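Local coordinates for protein nicotinate-nucleotide pyrophosphorylase (Ehrlichia chaffeensis, PDB 3L0G) that probably catalyses the transfer of a phosphoribosyl group to quinolinate, with decarboxylation, to give nicotinate mononucleotide for NAD biosynthesis, at residues Ile241-Val245 with Leu270-Asp274; Glu213-Ile217 with Met236-Glu240; Val220-Leu224 with Ile247-Ser252; Lys146-Arg151 with Glu171-Leu177; Val253-Cys259 with Asp274-Cys280. All coordinates share one frame; numbering follows the deposited sequence.

In the fold
All five contacts lie in the C-terminal part of the chain, where a parallel sheet is wrapped by helices. Contacts 1, 2 and 3 share helix 238-248: contact 2 holds its start at the surface, while contacts 1 and 3 pack its flanks and far end in half-buried positions, almost wholly through aliphatic carbons. Contact 5 is the strand pair 253-257 and 275-277, joined by backbone hydrogen bonds and a disulfide, and it shares Asp274 with contact 1. Contact 4 adds strand 146-148 on the other side of 275-277. Its centre lies about 8 Å from that of the chain, and arginines, waters and a bound anion replace the apolar chemistry of the outer helices.

Contact 1: residues Ile241-Val245 with Leu270-Asp274; sequences IKKAV and LTGVD
Ile241 and Val245, one helical turn apart on helix 238-248, both direct their side chains at residues 271-273, the loop that carries the chain from helix 262-269 into strand 275-277. This is packing in the outer layer of the alpha/beta barrel, where a helix meets the helix-to-strand connection of the next beta-alpha unit. The meeting point is CG1 of Val273. CG2 of Ile241 reaches it at 3.8 Å and CG2 of Val245 at 3.7 Å, each side chain crossing that of Val273 at about a right angle. Ile241 can do this because its chi1 of -69° sets CG2 anti to the backbone N and leaves the longer CG1 branch for Val256 of strand 253-257.

Thr271 is turned with OG1 between its own backbone N and carbonyl carbon (chi1 63°). The hydroxyl hydrogen-bonds to Ile268 O in the helix before, so the oxygen is already satisfied where CG2 of Ile241 lies 3.6 Å from OG1. The methyl of the same threonine serves the neighbouring residue: CG2 lies 3.7 Å from CG of Lys242, whose extended chain runs on past it toward solvent. Gly272, the first residue to leave helical geometry, has a positive phi of 104° and turns the chain toward the strand. Val245 straddles this bend: while its CG2 packs on Val273, its other methyl, CG1, rests 3.5 Å from the carbonyl oxygen O of Thr271.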
# COMPACT_ATOMS: atom_id res chain seq x y z
N ILE C 241 10.96 33.13 25.37
CA ILE C 241 10.83 31.78 25.87
C ILE C 241 10.98 31.82 27.39
O ILE C 241 10.20 31.22 28.12
CB ILE C 241 11.83 30.80 25.22
CG1 ILE C 241 11.46 30.59 23.75
CG2 ILE C 241 11.83 29.43 25.95
CD1 ILE C 241 12.58 30.01 22.91
N LYS C 242 11.98 32.57 27.87
CA LYS C 242 12.20 32.67 29.31
C LYS C 242 11.01 33.34 29.98
O LYS C 242 10.61 32.94 31.04
CB LYS C 242 13.50 33.42 29.64
CG LYS C 242 14.77 32.60 29.38
CD LYS C 242 16.05 33.45 29.65
CE LYS C 242 17.34 32.61 29.49
NZ LYS C 242 18.58 33.41 29.82
N LYS C 243 10.41 34.33 29.32
CA LYS C 243 9.23 34.98 29.90
C LYS C 243 8.06 34.01 29.97
O LYS C 243 7.28 34.05 30.92
CB LYS C 243 8.85 36.22 29.10
CG LYS C 243 7.62 36.95 29.55
CD LYS C 243 7.94 37.85 30.70
CE LYS C 243 6.69 38.35 31.43
NZ LYS C 243 7.09 39.38 32.42
N ALA C 244 7.91 33.17 28.94
CA ALA C 244 6.81 32.22 28.89
C ALA C 244 6.93 31.21 30.02
O ALA C 244 5.96 30.96 30.71
CB ALA C 244 6.76 31.51 27.53
N VAL C 245 8.12 30.64 30.20
CA VAL C 245 8.35 29.66 31.25
C VAL C 245 7.91 30.24 32.59
O VAL C 245 7.23 29.58 33.37
CB VAL C 245 9.84 29.23 31.33
CG1 VAL C 245 10.11 28.40 32.58
CG2 VAL C 245 10.25 28.45 30.07
N LEU C 270 17.91 24.91 28.75
CA LEU C 270 18.14 25.38 30.12
C LEU C 270 17.10 26.40 30.61
O LEU C 270 17.12 26.75 31.79
CB LEU C 270 19.54 25.98 30.28
CG LEU C 270 20.73 25.06 30.02
CD1 LEU C 270 22.00 25.91 29.90
CD2 LEU C 270 20.85 24.00 31.11
N THR C 271 16.25 26.91 29.72
CA THR C 271 15.17 27.83 30.10
C THR C 271 14.13 27.12 30.98
O THR C 271 13.47 27.77 31.78
CB THR C 271 14.43 28.44 28.88
OG1 THR C 271 13.78 27.40 28.14
CG2 THR C 271 15.38 29.21 27.96
N GLY C 272 14.01 25.80 30.85
CA GLY C 272 13.03 25.01 31.65
C GLY C 272 11.77 24.57 30.89
O GLY C 272 10.75 24.18 31.50
N VAL C 273 11.84 24.61 29.56
CA VAL C 273 10.78 24.05 28.73
C VAL C 273 10.84 22.50 28.84
O VAL C 273 11.83 21.96 29.31
CB VAL C 273 10.91 24.57 27.28
CG1 VAL C 273 10.66 26.10 27.25
CG2 VAL C 273 12.28 24.22 26.65
N ASP C 274 9.78 21.82 28.44
CA ASP C 274 9.71 20.35 28.52
C ASP C 274 10.16 19.64 27.24
O ASP C 274 10.77 18.57 27.30
CB ASP C 274 8.27 19.92 28.81
CG ASP C 274 7.74 20.53 30.11
OD1 ASP C 274 8.30 20.22 31.17
OD2 ASP C 274 6.80 21.35 30.07

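Contact 2: residues Glu213-Ile217 with Met236-Glu240; sequences ECDNI and MSISE
Met236 lays its thioether against the backbone of residues 214-216, at a point in the alpha/beta barrel where two successive beta-alpha turns sit side by side: strand 210-214 passing into helix 217-225, and the connection into helix 238-248. Most of the contact is van der Waals. Met236 SD is 3.8 Å from the carbonyl carbon C of Asp215 and 3.9 Å from Cys214 O, and Met236 CG is 3.8 Å from Asp215 O, so sulfur and methylene lie against two successive peptide units, 214-215 and 215-216. The chain bends at its last torsion (chi3 26°, well short of a staggered value), which carries CE on toward Ile217. The Glu240 carboxylate, at the start of its own helix, which may favour its charged form, only packs here, with OE2 4.0 Å from Asn216 CA.

The hydrogen bonds are spent within each turn, and none passes between them. Ser237 and Glu240 form a capping box at the start of helix 238-248: Glu240 N donates to Ser237 OG over 3.1 Å and almost straight, at 169°, while the return bond from Ser237 N to Glu240 OE1 is weak at 3.4 Å. On the other side Asn216 caps helix 217-225 through OD1 to Gln219 N, and Gln219 OE1 accepts from Asp215 N.

Ile217 closes the seam: its CD1 lies 3.7 Å from the carbonyl O of Glu240 and, as a looser apolar contact, 4.5 Å from CE of Met236.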
# COMPACT_ATOMS: atom_id res chain seq x y z
N GLU C 213 -0.49 26.27 19.48
CA GLU C 213 0.69 27.06 19.16
C GLU C 213 0.49 28.57 19.29
O GLU C 213 -0.50 29.16 18.83
CB GLU C 213 1.34 26.68 17.84
CG GLU C 213 0.47 26.50 16.69
CD GLU C 213 1.25 26.41 15.36
OE1 GLU C 213 0.95 27.23 14.45
OE2 GLU C 213 2.15 25.52 15.26
N CYS C 214 1.45 29.18 19.97
CA CYS C 214 1.46 30.60 20.26
C CYS C 214 2.72 31.22 19.66
O CYS C 214 3.80 30.63 19.72
CB CYS C 214 1.49 30.76 21.77
SG CYS C 214 0.06 30.07 22.68
N ASP C 215 2.60 32.41 19.08
CA ASP C 215 3.79 33.13 18.67
C ASP C 215 4.05 34.44 19.37
O ASP C 215 4.95 35.16 18.98
CB ASP C 215 3.90 33.26 17.15
CG ASP C 215 2.74 33.92 16.52
OD1 ASP C 215 1.97 34.60 17.25
OD2 ASP C 215 2.59 33.75 15.28
N ASN C 216 3.31 34.74 20.44
CA ASN C 216 3.70 35.83 21.34
C ASN C 216 3.20 35.60 22.74
O ASN C 216 2.48 34.62 23.00
CB ASN C 216 3.24 37.19 20.79
CG ASN C 216 1.73 37.31 20.68
OD1 ASN C 216 1.01 36.85 21.56
ND2 ASN C 216 1.26 37.90 19.61
N ILE C 217 3.57 36.48 23.66
CA ILE C 217 3.28 36.26 25.06
C ILE C 217 1.77 36.42 25.35
O ILE C 217 1.19 35.70 26.20
CB ILE C 217 4.13 37.22 25.93
CG1 ILE C 217 5.57 36.68 26.01
CG2 ILE C 217 3.50 37.43 27.31
CD1 ILE C 217 5.72 35.35 26.70
N MET C 236 9.83 32.03 18.80
CA MET C 236 10.07 33.09 19.75
C MET C 236 11.58 33.17 20.09
O MET C 236 12.35 32.23 19.86
CB MET C 236 9.15 32.92 20.97
CG MET C 236 7.64 33.06 20.57
SD MET C 236 6.37 32.66 21.83
CE MET C 236 7.36 32.99 23.25
N SER C 237 11.98 34.32 20.60
CA SER C 237 13.35 34.56 20.98
C SER C 237 13.62 33.88 22.31
O SER C 237 12.69 33.56 23.06
CB SER C 237 13.57 36.06 21.14
OG SER C 237 12.73 36.57 22.16
N ILE C 238 14.89 33.70 22.64
CA ILE C 238 15.21 33.14 23.95
C ILE C 238 14.57 33.99 25.07
O ILE C 238 14.06 33.44 26.04
CB ILE C 238 16.74 32.97 24.12
CG1 ILE C 238 17.02 32.03 25.29
CG2 ILE C 238 17.46 34.30 24.28
CD1 ILE C 238 16.66 30.59 24.94
N SER C 239 14.58 35.31 24.91
CA SER C 239 13.98 36.20 25.91
C SER C 239 12.47 35.93 26.13
O SER C 239 12.01 35.81 27.28
CB SER C 239 14.28 37.68 25.56
OG SER C 239 13.19 38.55 25.81
N GLU C 240 11.72 35.81 25.04
CA GLU C 240 10.30 35.46 25.14
C GLU C 240 10.08 34.06 25.71
O GLU C 240 9.12 33.84 26.44
CB GLU C 240 9.59 35.50 23.79
CG GLU C 240 9.10 36.86 23.38
CD GLU C 240 8.62 36.86 21.94
OE1 GLU C 240 9.41 36.54 21.04
OE2 GLU C 240 7.44 37.17 21.72

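Contact 3: residues Val220-Leu224 with Ile247-Ser252; sequences VEESL and IVNGKS
Glu221 and Ile247 bring together the flat group of this contact and an aliphatic tip: OE2 of the Glu221 carboxylate lies 4.1 Å from CD1 of Ile247, the two side chains crossing at about a right angle. Ile247 was modelled in two conformations, so this distance, like the tight 3.5 Å between its CG2 and CD1 of Leu224, holds for one of them and says little about strain.

The firmer part belongs to Leu224. With chi1 at -93°, away from a staggered value, its fork spreads over the end of helix 238-248. CD1 sits 3.7 Å from Val248 CA, and CD2 reaches Ser252 CB at 4.2 Å and Lys251 NZ at 4.1 Å. A type I' turn from Val248 to Lys251, closed by Lys251 N donating to Val248 O, folds the chain back so that Lys251 and Ser252 can both meet Leu224. Deeper in, Val220 CG1 and Val248 CG2 touch at 4.0 Å.

Helices 217-225 and 238-248 thus pack as neighbours on the outside of the barrel, with Val220 also resting on strands 210-214 and 230-234, and Ser252 on Ile231 as the chain enters strand 253-257.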
# COMPACT_ATOMS: atom_id res chain seq x y z
N VAL C 220 0.20 33.15 24.67
CA VAL C 220 0.49 32.28 25.79
C VAL C 220 -0.43 32.58 27.00
O VAL C 220 -1.03 31.68 27.58
CB VAL C 220 1.95 32.39 26.23
CG1 VAL C 220 2.15 31.62 27.50
CG2 VAL C 220 2.91 31.88 25.11
N GLU C 221 -0.56 33.86 27.35
CA GLU C 221 -1.42 34.26 28.46
C GLU C 221 -2.87 33.81 28.28
O GLU C 221 -3.50 33.32 29.24
CB GLU C 221 -1.37 35.78 28.68
CG GLU C 221 -0.09 36.22 29.38
CD GLU C 221 0.17 37.72 29.34
OE1 GLU C 221 -0.23 38.38 28.37
OE2 GLU C 221 0.81 38.25 30.27
N GLU C 222 -3.40 33.96 27.05
CA GLU C 222 -4.79 33.61 26.77
C GLU C 222 -4.99 32.09 26.75
O GLU C 222 -6.02 31.60 27.18
CB GLU C 222 -5.29 34.25 25.46
CG GLU C 222 -6.76 33.95 25.15
CD GLU C 222 -7.27 34.59 23.87
OE1 GLU C 222 -6.50 35.24 23.11
OE2 GLU C 222 -8.49 34.47 23.63
N SER C 223 -3.99 31.34 26.27
CA SER C 223 -4.05 29.89 26.29
C SER C 223 -4.04 29.35 27.73
O SER C 223 -4.77 28.42 28.07
CB SER C 223 -2.88 29.34 25.47
OG SER C 223 -2.98 29.73 24.12
N LEU C 224 -3.21 29.94 28.56
CA LEU C 224 -3.14 29.60 29.98
C LEU C 224 -4.46 29.85 30.68
O LEU C 224 -4.89 29.06 31.50
CB LEU C 224 -2.06 30.42 30.69
CG LEU C 224 -0.64 29.90 30.84
CD1 LEU C 224 0.14 30.95 31.67
CD2 LEU C 224 -0.55 28.50 31.51
N ILE C 247 5.73 32.78 33.23
CA ILE C 247 4.28 33.01 33.27
C ILE C 247 3.55 31.69 33.42
O ILE C 247 2.59 31.59 34.13
CB ILE C 247 3.75 33.70 31.98
CG1 ILE C 247 4.27 35.14 31.87
CG2 ILE C 247 2.22 33.71 31.97
CD1 ILE C 247 4.02 35.79 30.52
N VAL C 248 4.01 30.68 32.68
CA VAL C 248 3.33 29.37 32.71
C VAL C 248 3.48 28.73 34.10
O VAL C 248 2.54 28.10 34.61
CB VAL C 248 3.86 28.41 31.60
CG1 VAL C 248 3.33 26.99 31.83
CG2 VAL C 248 3.49 28.93 30.18
N ASN C 249 4.66 28.88 34.71
CA ASN C 249 4.90 28.40 36.07
C ASN C 249 4.52 26.90 36.23
O ASN C 249 3.90 26.51 37.20
CB ASN C 249 4.13 29.31 37.05
CG ASN C 249 4.64 29.21 38.52
OD1 ASN C 249 3.89 29.57 39.44
ND2 ASN C 249 5.87 28.74 38.73
N GLY C 250 4.90 26.08 35.27
CA GLY C 250 4.61 24.65 35.31
C GLY C 250 3.14 24.22 35.27
O GLY C 250 2.85 23.07 35.57
N LYS C 251 2.23 25.13 34.91
CA LYS C 251 0.78 24.83 34.81
C LYS C 251 0.38 24.26 33.46
O LYS C 251 -0.71 23.73 33.30
CB LYS C 251 -0.04 26.09 35.08
CG LYS C 251 0.22 26.74 36.45
CD LYS C 251 -0.70 27.94 36.73
CE LYS C 251 -0.50 29.13 35.75
NZ LYS C 251 -1.84 29.63 35.26
N SER C 252 1.26 24.39 32.46
CA SER C 252 1.06 23.71 31.20
C SER C 252 2.41 23.15 30.75
O SER C 252 3.46 23.60 31.17
CB SER C 252 0.42 24.68 30.17
OG SER C 252 0.60 24.26 28.84

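Contact 4: residues Lys146-Arg151 with Glu171-Leu177; sequences KIRSTR and ESYRDNL. With FMT (formic acid), chain J.
Arg174 and Arg151 hold a bound formate, probably from the crystallisation liquor, between them. Arg174 grips it with two nearly straight bonds, NE to O1 at 2.8 Å and NH2 to O2 at 2.9 Å, so the anion lies at the guanidinium edge; Arg151 NH2 adds a third, to O2 at 3.0 Å. The two guanidinium planes stand 74° apart and meet at the shared oxygen, and Lys184 NZ is a further donor to the formate. Arg151 NH1 in turn pairs with Asp37 of the second subunit.

Next come the backbone bonds of a single bridge between Arg148 and Glu171: Glu171 N donates to Ile147 O at 2.7 Å, and Ser149 N to Glu171 O at 3.0 Å. Water extends this joint. One molecule accepts from Arg148 NH1 and donates to Glu171 OE1; another receives the N-H of Tyr173 and donates to Ser149 O. Lys162 NZ ties the Ser149 and Ser172 hydroxyls together from helix 158-167.

Much of the packing is over guanidinium faces. Leu177 CD2 sits 3.4 Å from Arg151 CZ, above the centre of the group, and Tyr173 CB lies 3.8 Å from Arg148 CZ in the same fashion. Arg148 bends at chi2 and chi3, which lays its guanidinium under that CB rather than flat on the ring (planes 43° apart), and its NH2 forms a salt bridge with Glu255. Lys146 CD lies 3.6 Å from Glu171 OE2. Basic side chains round a carboxylate, beside a second subunit, are consistent with the anion-binding active site of quinolinate phosphoribosyltransferases, built at a dimer interface.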
# COMPACT_ATOMS: atom_id res chain seq x y z
N LYS C 146 12.99 16.63 26.23
CA LYS C 146 12.96 15.62 25.17
C LYS C 146 12.90 16.28 23.79
O LYS C 146 12.21 17.28 23.60
CB LYS C 146 11.75 14.68 25.36
CG LYS C 146 11.68 13.99 26.75
CD LYS C 146 12.88 13.08 26.93
CE LYS C 146 12.87 12.35 28.25
NZ LYS C 146 14.01 11.38 28.30
N ILE C 147 13.64 15.75 22.84
CA ILE C 147 13.59 16.22 21.45
C ILE C 147 12.40 15.55 20.75
O ILE C 147 12.23 14.33 20.84
CB ILE C 147 14.91 15.87 20.70
CG1 ILE C 147 16.13 16.56 21.38
CG2 ILE C 147 14.80 16.23 19.24
CD1 ILE C 147 15.99 18.12 21.63
N ARG C 148 11.55 16.36 20.09
CA ARG C 148 10.39 15.83 19.35
C ARG C 148 10.45 16.06 17.86
O ARG C 148 11.05 17.04 17.39
CB ARG C 148 9.07 16.37 19.86
CG ARG C 148 8.82 15.87 21.29
CD ARG C 148 7.45 15.39 21.61
NE ARG C 148 6.55 16.48 21.89
CZ ARG C 148 5.57 16.47 22.79
NH1 ARG C 148 5.33 15.43 23.58
NH2 ARG C 148 4.81 17.55 22.90
N SER C 149 9.86 15.12 17.13
CA SER C 149 9.68 15.27 15.70
C SER C 149 8.48 16.17 15.50
O SER C 149 7.77 16.51 16.46
CB SER C 149 9.49 13.93 15.01
OG SER C 149 8.36 13.23 15.56
N THR C 150 8.30 16.57 14.24
CA THR C 150 7.18 17.33 13.74
C THR C 150 6.50 16.57 12.59
O THR C 150 6.81 15.41 12.37
CB THR C 150 7.66 18.66 13.17
OG1 THR C 150 8.50 18.40 12.04
CG2 THR C 150 8.47 19.48 14.24
N ARG C 151 5.58 17.24 11.87
CA ARG C 151 4.98 16.74 10.67
C ARG C 151 5.66 17.24 9.39
O ARG C 151 5.20 16.95 8.28
CB ARG C 151 3.45 17.03 10.67
CG ARG C 151 2.68 16.05 11.64
CD ARG C 151 1.25 16.47 11.92
NE ARG C 151 0.51 16.75 10.70
CZ ARG C 151 0.19 17.97 10.25
NH1 ARG C 151 -0.43 18.10 9.09
NH2 ARG C 151 0.46 19.07 10.95
N GLU C 171 11.21 11.80 20.50
CA GLU C 171 9.84 11.38 20.81
C GLU C 171 8.89 12.03 19.80
O GLU C 171 9.33 12.78 18.90
CB GLU C 171 9.47 11.79 22.26
CG GLU C 171 10.34 11.17 23.34
CD GLU C 171 9.78 11.32 24.80
OE1 GLU C 171 8.78 12.05 25.04
OE2 GLU C 171 10.38 10.74 25.70
N SER C 172 7.61 11.72 19.94
CA SER C 172 6.60 12.29 19.04
C SER C 172 5.28 12.55 19.74
O SER C 172 4.73 11.65 20.33
CB SER C 172 6.31 11.32 17.92
OG SER C 172 5.30 11.81 17.05
N TYR C 173 4.76 13.77 19.63
CA TYR C 173 3.42 14.12 20.14
C TYR C 173 2.31 13.34 19.45
O TYR C 173 1.39 12.84 20.10
CB TYR C 173 3.16 15.61 19.98
CG TYR C 173 1.78 16.04 20.44
CD1 TYR C 173 1.39 15.84 21.76
CD2 TYR C 173 0.90 16.66 19.59
CE1 TYR C 173 0.11 16.25 22.18
CE2 TYR C 173 -0.36 17.04 20.00
CZ TYR C 173 -0.77 16.83 21.28
OH TYR C 173 -2.04 17.23 21.69
N ARG C 174 2.38 13.26 18.13
CA ARG C 174 1.35 12.62 17.36
C ARG C 174 1.92 12.18 16.02
O ARG C 174 2.89 12.73 15.57
CB ARG C 174 0.18 13.58 17.15
CG ARG C 174 0.43 14.73 16.16
CD ARG C 174 -0.75 15.73 16.19
NE ARG C 174 -0.48 16.91 15.39
CZ ARG C 174 -1.39 17.73 14.88
NH1 ARG C 174 -2.68 17.53 15.10
NH2 ARG C 174 -1.02 18.74 14.10
N ASP C 175 1.30 11.17 15.42
CA ASP C 175 1.73 10.63 14.15
C ASP C 175 1.21 11.47 13.00
O ASP C 175 1.89 11.64 12.01
CB ASP C 175 1.25 9.19 14.00
CG ASP C 175 2.03 8.20 14.86
OD1 ASP C 175 3.09 8.52 15.40
OD2 ASP C 175 1.55 7.07 15.00
N ASN C 176 0.02 12.01 13.13
CA ASN C 176 -0.60 12.74 12.04
C ASN C 176 -1.81 13.51 12.54
O ASN C 176 -1.92 13.72 13.72
CB ASN C 176 -0.96 11.78 10.91
CG ASN C 176 -1.98 10.75 11.31
OD1 ASN C 176 -2.66 10.86 12.36
ND2 ASN C 176 -2.14 9.74 10.45
N LEU C 177 -2.69 13.96 11.67
CA LEU C 177 -3.79 14.83 12.07
C LEU C 177 -4.94 14.13 12.79
O LEU C 177 -5.83 14.81 13.32
CB LEU C 177 -4.33 15.59 10.86
CG LEU C 177 -3.36 16.63 10.29
CD1 LEU C 177 -3.93 17.24 9.04
CD2 LEU C 177 -3.02 17.67 11.36
C FMT J . 2.59 18.50 14.34
O1 FMT J . 2.23 17.52 15.00
O2 FMT J . 1.81 19.18 13.65
O HOH W 1 6.48 12.79 23.51
O HOH W 2 9.33 10.91 16.30
O HOH W 3 5.89 15.99 17.96

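Contact 5: residues Val253-Cys259 with Asp274-Cys280; sequences VLEVSGC and DYISIGC. With EDO (1,2-ethanediol), chain I.
Leu254 and Asp274 start the pairing of strands 253-257 and 275-277. Leu254 O takes two donors, Asp274 N at 2.8 Å in the carbonyl plane and Tyr275 N at a longer 3.3 Å, while Asp274 OD2 returns the grip by accepting from Leu254 N at 2.9 Å through its anti lone pair. Parallel exchange then continues, Val256 N to Tyr275 O at 3.0 Å and Ser277 N to Val256 O at 2.8 Å, and Gly258 N to Ser277 O finishes it.

Side chains alternate between the sheet faces. On one, Val253 CG1 meets the Tyr275 ring at its edge, 3.6 Å from CE2, and Glu255 OE1 accepts from a bound ethanediol, probably from the crystallisation liquor; the Ser277 hydroxyl also approaches OE1, but implausibly closely, and Ser277 was modelled in two conformations, so that distance is doubtful. Val256 and Ile276 occupy the other face. The two strands are the ends of a right-handed beta-alpha-beta crossover in the alpha/beta barrel, and its helix, 262-269, packs Ile268 on both of these residues.

Beyond the strands, the disulfide Cys259 SG to Cys280 SG, 2.1 Å long with a chi3 of 87°, staples the two trailing loops; both cysteines were modelled in two conformations. Further out, Lys144 forms a salt bridge with Asp274 OD1, leaving OD2 to hold Leu254, and Arg148 of the next strand makes a cation-pi contact with Tyr275.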
# COMPACT_ATOMS: atom_id res chain seq x y z
N VAL C 253 2.36 22.10 29.93
CA VAL C 253 3.54 21.62 29.26
C VAL C 253 3.97 22.75 28.30
O VAL C 253 3.12 23.46 27.77
CB VAL C 253 3.25 20.27 28.52
CG1 VAL C 253 4.33 19.95 27.49
CG2 VAL C 253 3.08 19.10 29.57
N LEU C 254 5.27 22.95 28.14
CA LEU C 254 5.81 23.97 27.21
C LEU C 254 6.78 23.34 26.26
O LEU C 254 7.75 22.70 26.68
CB LEU C 254 6.59 25.08 27.96
CG LEU C 254 5.90 26.39 28.30
CD1 LEU C 254 6.89 27.34 29.01
CD2 LEU C 254 5.34 27.01 27.01
N GLU C 255 6.56 23.59 24.97
CA GLU C 255 7.39 23.04 23.92
C GLU C 255 7.86 24.19 23.06
O GLU C 255 7.05 25.06 22.75
CB GLU C 255 6.54 22.09 23.07
CG GLU C 255 7.21 21.59 21.84
CD GLU C 255 6.50 20.37 21.27
OE1 GLU C 255 6.43 20.28 20.03
OE2 GLU C 255 6.02 19.52 22.05
N VAL C 256 9.13 24.21 22.69
CA VAL C 256 9.65 25.18 21.74
C VAL C 256 9.73 24.46 20.41
O VAL C 256 10.28 23.36 20.35
CB VAL C 256 11.06 25.71 22.14
CG1 VAL C 256 11.68 26.59 21.02
CG2 VAL C 256 11.00 26.50 23.48
N SER C 257 9.18 25.08 19.37
CA SER C 257 9.19 24.51 18.04
C SER C 257 9.90 25.45 17.09
O SER C 257 9.72 26.67 17.14
CB SER C 257 7.78 24.28 17.52
OG SER C 257 7.76 23.21 16.57
N GLY C 258 10.73 24.86 16.23
CA GLY C 258 11.46 25.58 15.19
C GLY C 258 12.74 24.84 14.88
O GLY C 258 13.16 23.95 15.65
N CYS C 259 13.38 25.20 13.77
CA CYS C 259 14.68 24.60 13.39
C CYS C 259 15.84 25.20 14.18
O CYS C 259 16.67 25.92 13.62
CB CYS C 259 14.98 24.77 11.88
SG CYS C 259 14.05 23.71 10.80
N ASP C 274 9.78 21.82 28.44
CA ASP C 274 9.71 20.35 28.52
C ASP C 274 10.16 19.64 27.24
O ASP C 274 10.77 18.57 27.30
CB ASP C 274 8.27 19.92 28.81
CG ASP C 274 7.74 20.53 30.11
OD1 ASP C 274 8.30 20.22 31.17
OD2 ASP C 274 6.80 21.35 30.07
N TYR C 275 9.85 20.24 26.10
CA TYR C 275 10.11 19.63 24.81
C TYR C 275 10.72 20.65 23.87
O TYR C 275 10.43 21.84 23.97
CB TYR C 275 8.80 19.12 24.22
CG TYR C 275 8.14 18.01 25.03
CD1 TYR C 275 8.65 16.71 24.99
CD2 TYR C 275 7.03 18.24 25.83
CE1 TYR C 275 8.08 15.70 25.68
CE2 TYR C 275 6.44 17.20 26.58
CZ TYR C 275 6.98 15.93 26.48
OH TYR C 275 6.46 14.87 27.17
N ILE C 276 11.55 20.18 22.95
CA ILE C 276 11.90 20.97 21.77
C ILE C 276 11.62 20.14 20.51
O ILE C 276 12.21 19.06 20.31
CB ILE C 276 13.36 21.46 21.81
CG1 ILE C 276 13.57 22.36 23.05
CG2 ILE C 276 13.71 22.26 20.52
CD1 ILE C 276 15.05 22.50 23.46
N SER C 277 10.72 20.67 19.67
CA SER C 277 10.32 20.10 18.38
C SER C 277 11.17 20.71 17.28
O SER C 277 11.24 21.92 17.19
CB SER C 277 8.86 20.47 18.08
OG SER C 277 7.98 19.46 18.47
N ILE C 278 11.77 19.89 16.41
CA ILE C 278 12.71 20.38 15.42
C ILE C 278 12.36 19.84 14.03
O ILE C 278 12.45 18.65 13.80
CB ILE C 278 14.16 19.98 15.78
CG1 ILE C 278 14.51 20.42 17.20
CG2 ILE C 278 15.14 20.62 14.80
CD1 ILE C 278 15.87 19.94 17.65
N GLY C 279 11.96 20.73 13.11
CA GLY C 279 11.58 20.35 11.75
C GLY C 279 12.77 19.81 10.98
O GLY C 279 12.63 18.84 10.24
N CYS C 280 13.94 20.38 11.19
CA CYS C 280 15.13 20.07 10.41
C CYS C 280 15.83 18.73 10.81
O CYS C 280 16.89 18.42 10.31
CB CYS C 280 16.08 21.28 10.44
SG CYS C 280 15.45 22.82 9.57
C1 EDO I . 4.77 19.91 17.39
O1 EDO I . 5.37 19.25 16.28
C2 EDO I . 4.20 18.89 18.38
O2 EDO I . 5.21 18.26 19.18